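Side-chain contacts in SusD homolog (Bacteroides thetaiotaomicron VPI-5482, PDB 3IV0), which probably binds sugars at the outer membrane as a member of the SusD family, although its own ligand has not been established: residues E126-F129 and M130-L133; S204-A207 and L208-I212; N230-S233 and L234-L238; D385-A388 and C389-N393. One frame throughout, in Å; residues are numbered along the deposited sequence.

Contact 1 (E126-F129 and M130-L133); sequences EAIF and MRSL
The ring of Phe129 meets the side chains of its neighbour Met130 and of Leu133, one turn on. Met130, a selenomethionine, brings its selenium 3.6 Å from CD2 of Phe129, a Met-aromatic contact in which SE lies 4.7 Å from the ring centroid and well off the ring normal. A bend at chi2 of Met130 (-55°) swings the selenium beside its neighbour's ring. Leu133 runs alongside Phe129, pointing the same way, and its CD2 comes 4.0 Å from CE2 of the ring. Polar contacts follow on another flank of the helix. The carbonyl oxygen of Ile128 is gripped twice from Ser132, by the backbone N at 3.0 Å and by the hydroxyl OG at 2.9 Å, the two donors arriving from opposite faces of the carbonyl plane. The hydroxyl is thereby satisfied within its own helix although the residue is buried. An alanine in place of Phe129 is likely to open a gap beside the selenium of Met130 and CD2 of Leu133. Further out, Arg131 is tied to Asn103, and Glu126 is held by Tyr30 and a salt bridge to Arg199. Helix 117-142 thus lies packed among helices 19-39, 93-108 and 202-219, with Phe266 of strand 264-268 meeting the Phe129 ring edge-to-face.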
loop_
_atom_site.group_PDB
_atom_site.type_symbol
_atom_site.label_atom_id
_atom_site.label_comp_id
_atom_site.label_asym_id
_atom_site.label_seq_id
_atom_site.Cartn_x
_atom_site.Cartn_y
_atom_site.Cartn_z
ATOM N N GLU A 126 3.043 -18.552 0.559
ATOM C CA GLU A 126 2.372 -17.467 1.220
ATOM C C GLU A 126 3.190 -16.842 2.327
ATOM O O GLU A 126 3.226 -15.602 2.478
ATOM C CB GLU A 126 1.028 -17.943 1.791
ATOM C CG GLU A 126 0.006 -18.316 0.779
ATOM C CD GLU A 126 -1.305 -18.633 1.425
ATOM O OE1 GLU A 126 -1.895 -17.733 2.035
ATOM O OE2 GLU A 126 -1.762 -19.792 1.370
ATOM N N ALA A 127 3.914 -17.657 3.081
ATOM C CA ALA A 127 4.758 -17.148 4.134
ATOM C C ALA A 127 5.920 -16.341 3.549
ATOM O O ALA A 127 6.276 -15.288 4.109
ATOM C CB ALA A 127 5.303 -18.324 5.004
ATOM N N ILE A 128 6.520 -16.815 2.464
ATOM C CA ILE A 128 7.578 -16.041 1.806
ATOM C C ILE A 128 7.013 -14.725 1.290
ATOM O O ILE A 128 7.651 -13.668 1.448
ATOM C CB ILE A 128 8.184 -16.829 0.669
ATOM C CG1 ILE A 128 8.991 -17.995 1.236
ATOM C CG2 ILE A 128 9.103 -15.930 -0.209
ATOM C CD1 ILE A 128 9.237 -19.137 0.231
ATOM N N PHE A 129 5.833 -14.745 0.690
ATOM C CA PHE A 129 5.201 -13.522 0.250
ATOM C C PHE A 129 4.989 -12.546 1.403
ATOM O O PHE A 129 5.339 -11.349 1.305
ATOM C CB PHE A 129 3.877 -13.788 -0.468
ATOM C CG PHE A 129 3.120 -12.526 -0.799
ATOM C CD1 PHE A 129 3.509 -11.735 -1.879
ATOM C CD2 PHE A 129 2.088 -12.085 0.003
ATOM C CE1 PHE A 129 2.853 -10.551 -2.155
ATOM C CE2 PHE A 129 1.431 -10.886 -0.274
ATOM C CZ PHE A 129 1.812 -10.133 -1.373
HETATM N N MSE A 130 4.444 -13.001 2.510
HETATM C CA MSE A 130 4.121 -12.141 3.595
HETATM C C MSE A 130 5.345 -11.631 4.282
HETATM O O MSE A 130 5.348 -10.480 4.745
HETATM C CB MSE A 130 3.169 -12.850 4.578
HETATM C CG MSE A 130 1.779 -13.010 3.965
HETATM SE SE MSE A 130 0.896 -11.424 3.333
HETATM C CE MSE A 130 0.720 -10.555 4.953
ATOM N N ARG A 131 6.384 -12.429 4.352
ATOM C CA ARG A 131 7.650 -11.936 4.888
ATOM C C ARG A 131 8.209 -10.819 4.038
ATOM O O ARG A 131 8.652 -9.789 4.566
ATOM C CB ARG A 131 8.658 -13.073 5.027
ATOM C CG ARG A 131 9.982 -12.635 5.641
ATOM C CD ARG A 131 10.926 -13.797 5.888
ATOM N NE ARG A 131 11.362 -14.327 4.615
ATOM C CZ ARG A 131 11.998 -15.482 4.433
ATOM N NH1 ARG A 131 12.281 -16.240 5.453
ATOM N NH2 ARG A 131 12.346 -15.869 3.213
ATOM N N SER A 132 8.212 -11.035 2.724
ATOM C CA SER A 132 8.667 -10.027 1.770
ATOM C C SER A 132 7.829 -8.771 1.817
ATOM O O SER A 132 8.380 -7.649 1.760
ATOM C CB SER A 132 8.710 -10.560 0.355
ATOM O OG SER A 132 9.541 -11.724 0.309
ATOM N N LEU A 133 6.516 -8.924 1.923
ATOM C CA LEU A 133 5.640 -7.767 2.012
ATOM C C LEU A 133 5.910 -6.951 3.262
ATOM O O LEU A 133 5.940 -5.733 3.245
ATOM C CB LEU A 133 4.170 -8.191 1.969
ATOM C CG LEU A 133 3.162 -7.066 1.870
ATOM C CD1 LEU A 133 3.254 -6.303 0.540
ATOM C CD2 LEU A 133 1.758 -7.653 1.992
#

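Contact 2 (S204-A207 and L208-I212); sequences SVIA and LMMHI
Two selenomethionines, Met209 and Met210, each fold back along the helix onto the residue four positions earlier. The partners lie side by side and point the same way. SE of Met209 rests 3.9 Å from CG1 of Val205, and its CG passes 3.3 Å from Val205 O. In Met210 the matching contact, SE to CG2 of Ile206 at 3.8 Å, is more tentative, since it belongs to one of two conformers. CG opposite the carbonyl carbon (chi1 -69° in Met209) and a straight chi2 carry each chain past its partner's carbonyl to bring SE to the branched side chain; the bend at chi3 only turns the terminal methyl. In Val205 and Ile206 the branch that is touched is the one opposite the backbone N. His211 behaves differently. Its chi1 of -92° is away from the usual staggered values and brings the ring edge to Ala207 O, which lies near the ring plane 3.3 Å from ND1 in a weak hydrogen bond. The same oxygen takes the regular helical bond from His211 N at 3.0 Å, and thus has two donors from one residue. The imidazole also meets the rings of Phe365 and His428. Helix 202-219 is buried on several flanks: Leu208 packs on Phe129 and Phe136 of helix 117-142, Val205 and Met209 on Leu177 of helix 174-178, and Met210 on Val231 and Leu234 of helix 224-238.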
loop_
_atom_site.group_PDB
_atom_site.type_symbol
_atom_site.label_atom_id
_atom_site.label_comp_id
_atom_site.label_asym_id
_atom_site.label_seq_id
_atom_site.Cartn_x
_atom_site.Cartn_y
_atom_site.Cartn_z
ATOM N N SER A 204 -0.626 -11.202 -6.481
ATOM C CA SER A 204 -0.080 -10.541 -5.310
ATOM C C SER A 204 1.463 -10.458 -5.421
ATOM O O SER A 204 2.091 -9.403 -5.172
ATOM C CB SER A 204 -0.415 -11.320 -4.052
ATOM O OG SER A 204 -1.784 -11.632 -3.942
ATOM N N VAL A 205 2.060 -11.603 -5.755
ATOM C CA VAL A 205 3.497 -11.706 -5.910
ATOM C C VAL A 205 4.004 -10.769 -6.995
ATOM O O VAL A 205 4.976 -10.046 -6.774
ATOM C CB VAL A 205 3.948 -13.155 -6.203
ATOM C CG1 VAL A 205 5.448 -13.215 -6.495
ATOM C CG2 VAL A 205 3.585 -14.101 -5.001
ATOM N N ILE A 206 3.339 -10.761 -8.150
ATOM C CA ILE A 206 3.777 -9.897 -9.234
ATOM C C ILE A 206 3.719 -8.426 -8.819
ATOM O O ILE A 206 4.679 -7.678 -9.063
ATOM C CB ILE A 206 2.927 -10.151 -10.496
ATOM C CG1 ILE A 206 3.220 -11.548 -11.071
ATOM C CG2 ILE A 206 3.212 -9.070 -11.555
ATOM C CD1 ILE A 206 2.167 -12.024 -12.061
ATOM N N ALA A 207 2.632 -7.982 -8.217
ATOM C CA ALA A 207 2.500 -6.581 -7.838
ATOM C C ALA A 207 3.584 -6.175 -6.862
ATOM O O ALA A 207 4.213 -5.116 -6.986
ATOM C CB ALA A 207 1.136 -6.300 -7.261
ATOM N N LEU A 208 3.844 -7.001 -5.854
ATOM C CA LEU A 208 4.873 -6.706 -4.879
ATOM C C LEU A 208 6.250 -6.596 -5.545
ATOM O O LEU A 208 7.024 -5.691 -5.282
ATOM C CB LEU A 208 4.889 -7.757 -3.772
ATOM C CG LEU A 208 6.001 -7.597 -2.735
ATOM C CD1 LEU A 208 6.046 -6.193 -2.113
ATOM C CD2 LEU A 208 5.934 -8.682 -1.664
HETATM N N MSE A 209 6.543 -7.505 -6.456
HETATM C CA MSE A 209 7.821 -7.459 -7.149
HETATM C C MSE A 209 7.978 -6.224 -7.991
HETATM O O MSE A 209 9.069 -5.659 -8.071
HETATM C CB MSE A 209 8.010 -8.712 -7.984
HETATM C CG MSE A 209 8.225 -10.025 -7.176
HETATM SE SE MSE A 209 8.489 -11.576 -8.267
HETATM C CE MSE A 209 10.339 -11.236 -8.930
HETATM N N MSE A 210 6.877 -5.763 -8.594
HETATM C CA MSE A 210 6.945 -4.530 -9.359
HETATM C C MSE A 210 7.258 -3.344 -8.473
HETATM O O MSE A 210 8.108 -2.524 -8.801
HETATM C CB MSE A 210 5.666 -4.275 -10.146
HETATM C CG MSE A 210 5.348 -5.365 -11.114
HETATM SE SE MSE A 210 3.583 -5.272 -11.967
HETATM C CE MSE A 210 3.918 -3.942 -13.100
ATOM N N HIS A 211 6.625 -3.293 -7.299
ATOM C CA HIS A 211 6.896 -2.227 -6.352
ATOM C C HIS A 211 8.332 -2.264 -5.854
ATOM O O HIS A 211 8.994 -1.232 -5.771
ATOM C CB HIS A 211 5.946 -2.354 -5.174
ATOM C CG HIS A 211 4.714 -1.571 -5.338
ATOM N ND1 HIS A 211 3.597 -2.009 -6.030
ATOM C CD2 HIS A 211 4.436 -0.334 -4.889
ATOM C CE1 HIS A 211 2.682 -1.046 -5.996
ATOM N NE2 HIS A 211 3.170 -0.031 -5.307
ATOM N N ILE A 212 8.851 -3.443 -5.557
ATOM C CA ILE A 212 10.212 -3.549 -5.033
ATOM C C ILE A 212 11.207 -3.079 -6.092
ATOM O O ILE A 212 12.113 -2.276 -5.796
ATOM C CB ILE A 212 10.519 -4.977 -4.556
ATOM C CG1 ILE A 212 9.732 -5.340 -3.312
ATOM C CG2 ILE A 212 12.031 -5.137 -4.277
ATOM C CD1 ILE A 212 9.788 -6.827 -2.978
#

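Contact 3 (N230-S233 and L234-L238); sequences NVVS and LGEEL
The last turns of helix 224-238 form an amphipathic stretch, in which Val231 and Leu234 face helix 202-219 while Ser233 and Glu236 look outward. Leu234, buried, touches across the turn: its CG sits 3.3 Å from Asn230 O. Leu234 N donates the helical hydrogen bond to that same oxygen, at 2.9 Å. Having CG opposite the carbonyl carbon (chi1 -75°) folds this side chain back over the preceding turn. Gly235, lacking a side chain, contributes its N-H to Val231 O at 2.8 Å. Two polar ends are held from outside: Asn230 bonds to Asn213 and Gln226, and Glu237 makes salt bridges with Arg240 and Arg202, the second of these on helix 202-219. Val232 rests on Leu378 and Leu381 of helix 367-381, and Glu236 touches Tyr374 there. Between Val232 and Glu236 the contact is one of carbon with carboxylate. Glu236, extended beyond CG, slants across the valine, its CG 3.3 Å from Val232 O and its OE2 3.7 Å from Val232 CG1.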
loop_
_atom_site.group_PDB
_atom_site.type_symbol
_atom_site.label_atom_id
_atom_site.label_comp_id
_atom_site.label_asym_id
_atom_site.label_seq_id
_atom_site.Cartn_x
_atom_site.Cartn_y
_atom_site.Cartn_z
ATOM N N ASN A 230 12.826 -5.451 -15.418
ATOM C CA ASN A 230 12.170 -6.432 -14.576
ATOM C C ASN A 230 10.682 -6.124 -14.467
ATOM O O ASN A 230 9.855 -7.004 -14.496
ATOM C CB ASN A 230 12.764 -6.429 -13.166
ATOM C CG ASN A 230 14.175 -7.010 -13.088
ATOM O OD1 ASN A 230 14.668 -7.656 -14.035
ATOM N ND2 ASN A 230 14.832 -6.759 -11.960
ATOM N N VAL A 231 10.336 -4.857 -14.302
ATOM C CA VAL A 231 8.921 -4.484 -14.178
ATOM C C VAL A 231 8.192 -4.793 -15.468
ATOM O O VAL A 231 7.060 -5.288 -15.452
ATOM C CB VAL A 231 8.730 -3.022 -13.818
ATOM C CG1 VAL A 231 7.262 -2.631 -13.849
ATOM C CG2 VAL A 231 9.330 -2.713 -12.448
ATOM N N VAL A 232 8.821 -4.517 -16.615
ATOM C CA VAL A 232 8.202 -4.877 -17.906
ATOM C C VAL A 232 7.977 -6.382 -18.028
ATOM O O VAL A 232 6.906 -6.844 -18.459
ATOM C CB VAL A 232 9.041 -4.339 -19.068
ATOM C CG1 VAL A 232 8.547 -4.885 -20.401
ATOM C CG2 VAL A 232 9.039 -2.804 -19.054
ATOM N N SER A 233 8.981 -7.156 -17.628
ATOM C CA SER A 233 8.852 -8.608 -17.603
ATOM C C SER A 233 7.661 -9.045 -16.748
ATOM O O SER A 233 6.865 -9.890 -17.139
ATOM C CB SER A 233 10.131 -9.254 -17.052
ATOM O OG SER A 233 10.044 -10.669 -17.042
ATOM N N LEU A 234 7.569 -8.460 -15.566
ATOM C CA LEU A 234 6.498 -8.760 -14.634
ATOM C C LEU A 234 5.140 -8.363 -15.201
ATOM O O LEU A 234 4.135 -9.057 -15.025
ATOM C CB LEU A 234 6.773 -8.033 -13.318
ATOM C CG LEU A 234 7.882 -8.709 -12.493
ATOM C CD1 LEU A 234 8.399 -7.755 -11.474
ATOM C CD2 LEU A 234 7.323 -10.014 -11.850
ATOM N N GLY A 235 5.087 -7.238 -15.881
ATOM C CA GLY A 235 3.849 -6.828 -16.566
ATOM C C GLY A 235 3.413 -7.810 -17.631
ATOM O O GLY A 235 2.245 -8.117 -17.781
ATOM N N GLU A 236 4.371 -8.276 -18.417
ATOM C CA GLU A 236 4.091 -9.258 -19.447
ATOM C C GLU A 236 3.542 -10.523 -18.811
ATOM O O GLU A 236 2.592 -11.116 -19.313
ATOM C CB GLU A 236 5.369 -9.536 -20.254
ATOM C CG GLU A 236 5.740 -8.384 -21.164
ATOM C CD GLU A 236 7.137 -8.454 -21.775
ATOM O OE1 GLU A 236 7.936 -9.326 -21.404
ATOM O OE2 GLU A 236 7.433 -7.579 -22.613
ATOM N N GLU A 237 4.094 -10.924 -17.676
ATOM C CA GLU A 237 3.577 -12.079 -16.953
ATOM C C GLU A 237 2.190 -11.816 -16.364
ATOM O O GLU A 237 1.303 -12.672 -16.464
ATOM C CB GLU A 237 4.547 -12.511 -15.854
ATOM C CG GLU A 237 4.065 -13.688 -14.998
ATOM C CD GLU A 237 3.898 -14.966 -15.767
ATOM O OE1 GLU A 237 4.483 -15.118 -16.857
ATOM O OE2 GLU A 237 3.175 -15.844 -15.280
ATOM N N LEU A 238 1.990 -10.638 -15.773
ATOM C CA LEU A 238 0.676 -10.268 -15.262
ATOM C C LEU A 238 -0.393 -10.451 -16.330
ATOM O O LEU A 238 -1.501 -10.924 -16.053
ATOM C CB LEU A 238 0.702 -8.825 -14.805
ATOM C CG LEU A 238 -0.613 -8.280 -14.267
ATOM C CD1 LEU A 238 -0.995 -9.010 -13.008
ATOM C CD2 LEU A 238 -0.498 -6.763 -14.063
#

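Contact 4 (D385-A388 and C389-N393); sequences DTKA and CELLN
Lys387 and Glu390 join in a salt bridge on the outer flank of the helix, NZ lying 3.1 Å from Glu390 OE2. The ammonium meets that oxygen from above the carboxylate plane, 35° out of it. Getting there takes a bend at chi2 of the lysine (73°), after which the chain runs on nearly extended; its CD passes 3.9 Å from both carboxylate oxygens, so the aliphatic part lies against the glutamate as well. Nearer the backbone, Lys387 CG lies 4.2 Å from CD1 of Leu391. With an alanine in place of Lys387, the Glu390 carboxylate would probably lose its positive mate and Leu391 CD1 a packing neighbour. These residues open the first turns of helix 385-398, where Asn384, just ahead, takes the backbone N-H of Lys387 and bonds the hydroxyl of Thr386, while Asp385 reaches Gly408 at the start of helix 408-422. Toward the protein the same turns are close and mostly apolar. Leu391 turns back over the Lys387 carbonyl, its CG 3.5 Å from Lys387 O, and the cysteine SG of Cys389 lies 3.5 Å from Asp385 O. This flank is wedged between two helices, Leu391 packing on Tyr374 and Leu378 of helix 367-381, Ala388 and Cys389 on Leu411 of helix 408-422, and Leu392 on Leu372 and Glu418, one from each. The backbone N of Leu392 reaches Ala388 O at 3.0 Å in a nearly straight hydrogen bond, with 173° at the hydrogen.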
loop_
_atom_site.group_PDB
_atom_site.type_symbol
_atom_site.label_atom_id
_atom_site.label_comp_id
_atom_site.label_asym_id
_atom_site.label_seq_id
_atom_site.Cartn_x
_atom_site.Cartn_y
_atom_site.Cartn_z
ATOM N N ASP A 385 6.472 3.394 -26.327
ATOM C CA ASP A 385 5.560 4.404 -25.775
ATOM C C ASP A 385 4.158 4.111 -26.209
ATOM O O ASP A 385 3.197 4.405 -25.493
ATOM C CB ASP A 385 5.936 5.843 -26.188
ATOM C CG ASP A 385 7.068 6.452 -25.343
ATOM O OD1 ASP A 385 7.501 5.859 -24.328
ATOM O OD2 ASP A 385 7.573 7.547 -25.685
ATOM N N THR A 386 3.993 3.488 -27.372
ATOM C CA THR A 386 2.664 3.134 -27.814
ATOM C C THR A 386 1.999 2.122 -26.848
ATOM O O THR A 386 0.809 2.253 -26.494
ATOM C CB THR A 386 2.652 2.663 -29.287
ATOM O OG1 THR A 386 3.504 1.544 -29.429
ATOM C CG2 THR A 386 3.132 3.789 -30.197
ATOM N N LYS A 387 2.765 1.126 -26.407
ATOM C CA LYS A 387 2.220 0.155 -25.467
ATOM C C LYS A 387 1.992 0.802 -24.109
ATOM O O LYS A 387 0.996 0.519 -23.444
ATOM C CB LYS A 387 3.143 -1.063 -25.311
ATOM C CG LYS A 387 2.624 -2.112 -24.351
ATOM C CD LYS A 387 1.474 -2.876 -24.936
ATOM C CE LYS A 387 1.287 -4.244 -24.288
ATOM N NZ LYS A 387 0.167 -4.981 -24.955
ATOM N N ALA A 388 2.894 1.670 -23.708
ATOM C CA ALA A 388 2.671 2.418 -22.475
ATOM C C ALA A 388 1.348 3.191 -22.500
ATOM O O ALA A 388 0.589 3.169 -21.543
ATOM C CB ALA A 388 3.837 3.339 -22.180
ATOM N N CYS A 389 1.049 3.868 -23.611
ATOM C CA CYS A 389 -0.228 4.526 -23.790
ATOM C C CYS A 389 -1.395 3.586 -23.769
ATOM O O CYS A 389 -2.431 3.882 -23.188
ATOM C CB CYS A 389 -0.249 5.354 -25.088
ATOM S SG CYS A 389 0.733 6.820 -25.101
ATOM N N GLU A 390 -1.263 2.440 -24.417
ATOM C CA GLU A 390 -2.332 1.456 -24.411
ATOM C C GLU A 390 -2.713 1.057 -22.982
ATOM O O GLU A 390 -3.898 0.958 -22.648
ATOM C CB GLU A 390 -1.930 0.245 -25.237
ATOM C CG GLU A 390 -2.950 -0.835 -25.391
ATOM C CD GLU A 390 -2.314 -2.104 -25.941
ATOM O OE1 GLU A 390 -1.746 -2.035 -27.055
ATOM O OE2 GLU A 390 -2.358 -3.144 -25.251
ATOM N N LEU A 391 -1.704 0.745 -22.173
ATOM C CA LEU A 391 -1.917 0.386 -20.782
ATOM C C LEU A 391 -2.589 1.521 -20.010
ATOM O O LEU A 391 -3.574 1.300 -19.325
ATOM C CB LEU A 391 -0.581 -0.025 -20.170
ATOM C CG LEU A 391 -0.022 -1.360 -20.673
ATOM C CD1 LEU A 391 1.488 -1.414 -20.373
ATOM C CD2 LEU A 391 -0.718 -2.553 -20.043
ATOM N N LEU A 392 -2.019 2.705 -20.107
ATOM C CA LEU A 392 -2.571 3.889 -19.484
ATOM C C LEU A 392 -4.031 4.072 -19.867
ATOM O O LEU A 392 -4.883 4.367 -19.047
ATOM C CB LEU A 392 -1.730 5.110 -19.872
ATOM C CG LEU A 392 -2.257 6.482 -19.492
ATOM C CD1 LEU A 392 -2.475 6.591 -17.970
ATOM C CD2 LEU A 392 -1.317 7.589 -20.017
ATOM N N ASN A 393 -4.313 3.875 -21.145
ATOM C CA ASN A 393 -5.671 4.119 -21.636
ATOM C C ASN A 393 -6.699 3.107 -21.195
ATOM O O ASN A 393 -7.887 3.394 -21.187
ATOM C CB ASN A 393 -5.637 4.300 -23.150
ATOM C CG ASN A 393 -5.084 5.638 -23.539
ATOM O OD1 ASN A 393 -5.244 6.611 -22.812
ATOM N ND2 ASN A 393 -4.429 5.725 -24.713
#

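Overall arrangement
All four contacts lie within single helices, but their surroundings differ. Contacts 1 and 2 are core: their helices touch directly, Phe129 CE1 lying 3.6 Å from Leu208 CD2, and selenium, aromatic and aliphatic groups dominate, with Ser132 and His211 turning polar atoms onto backbone carbonyls. Contact 3 is intermediate. Its helix follows that of contact 2 in the chain and packs against it through Leu234 and Val231, whereas Ser233 and Glu236 are exposed. Contact 4, about 31 Å from contact 1 between centres, is nearer the surface and has a salt bridge between its own two segments, unlike the others. It does not touch contact 3, yet helix 367-381 packs against both.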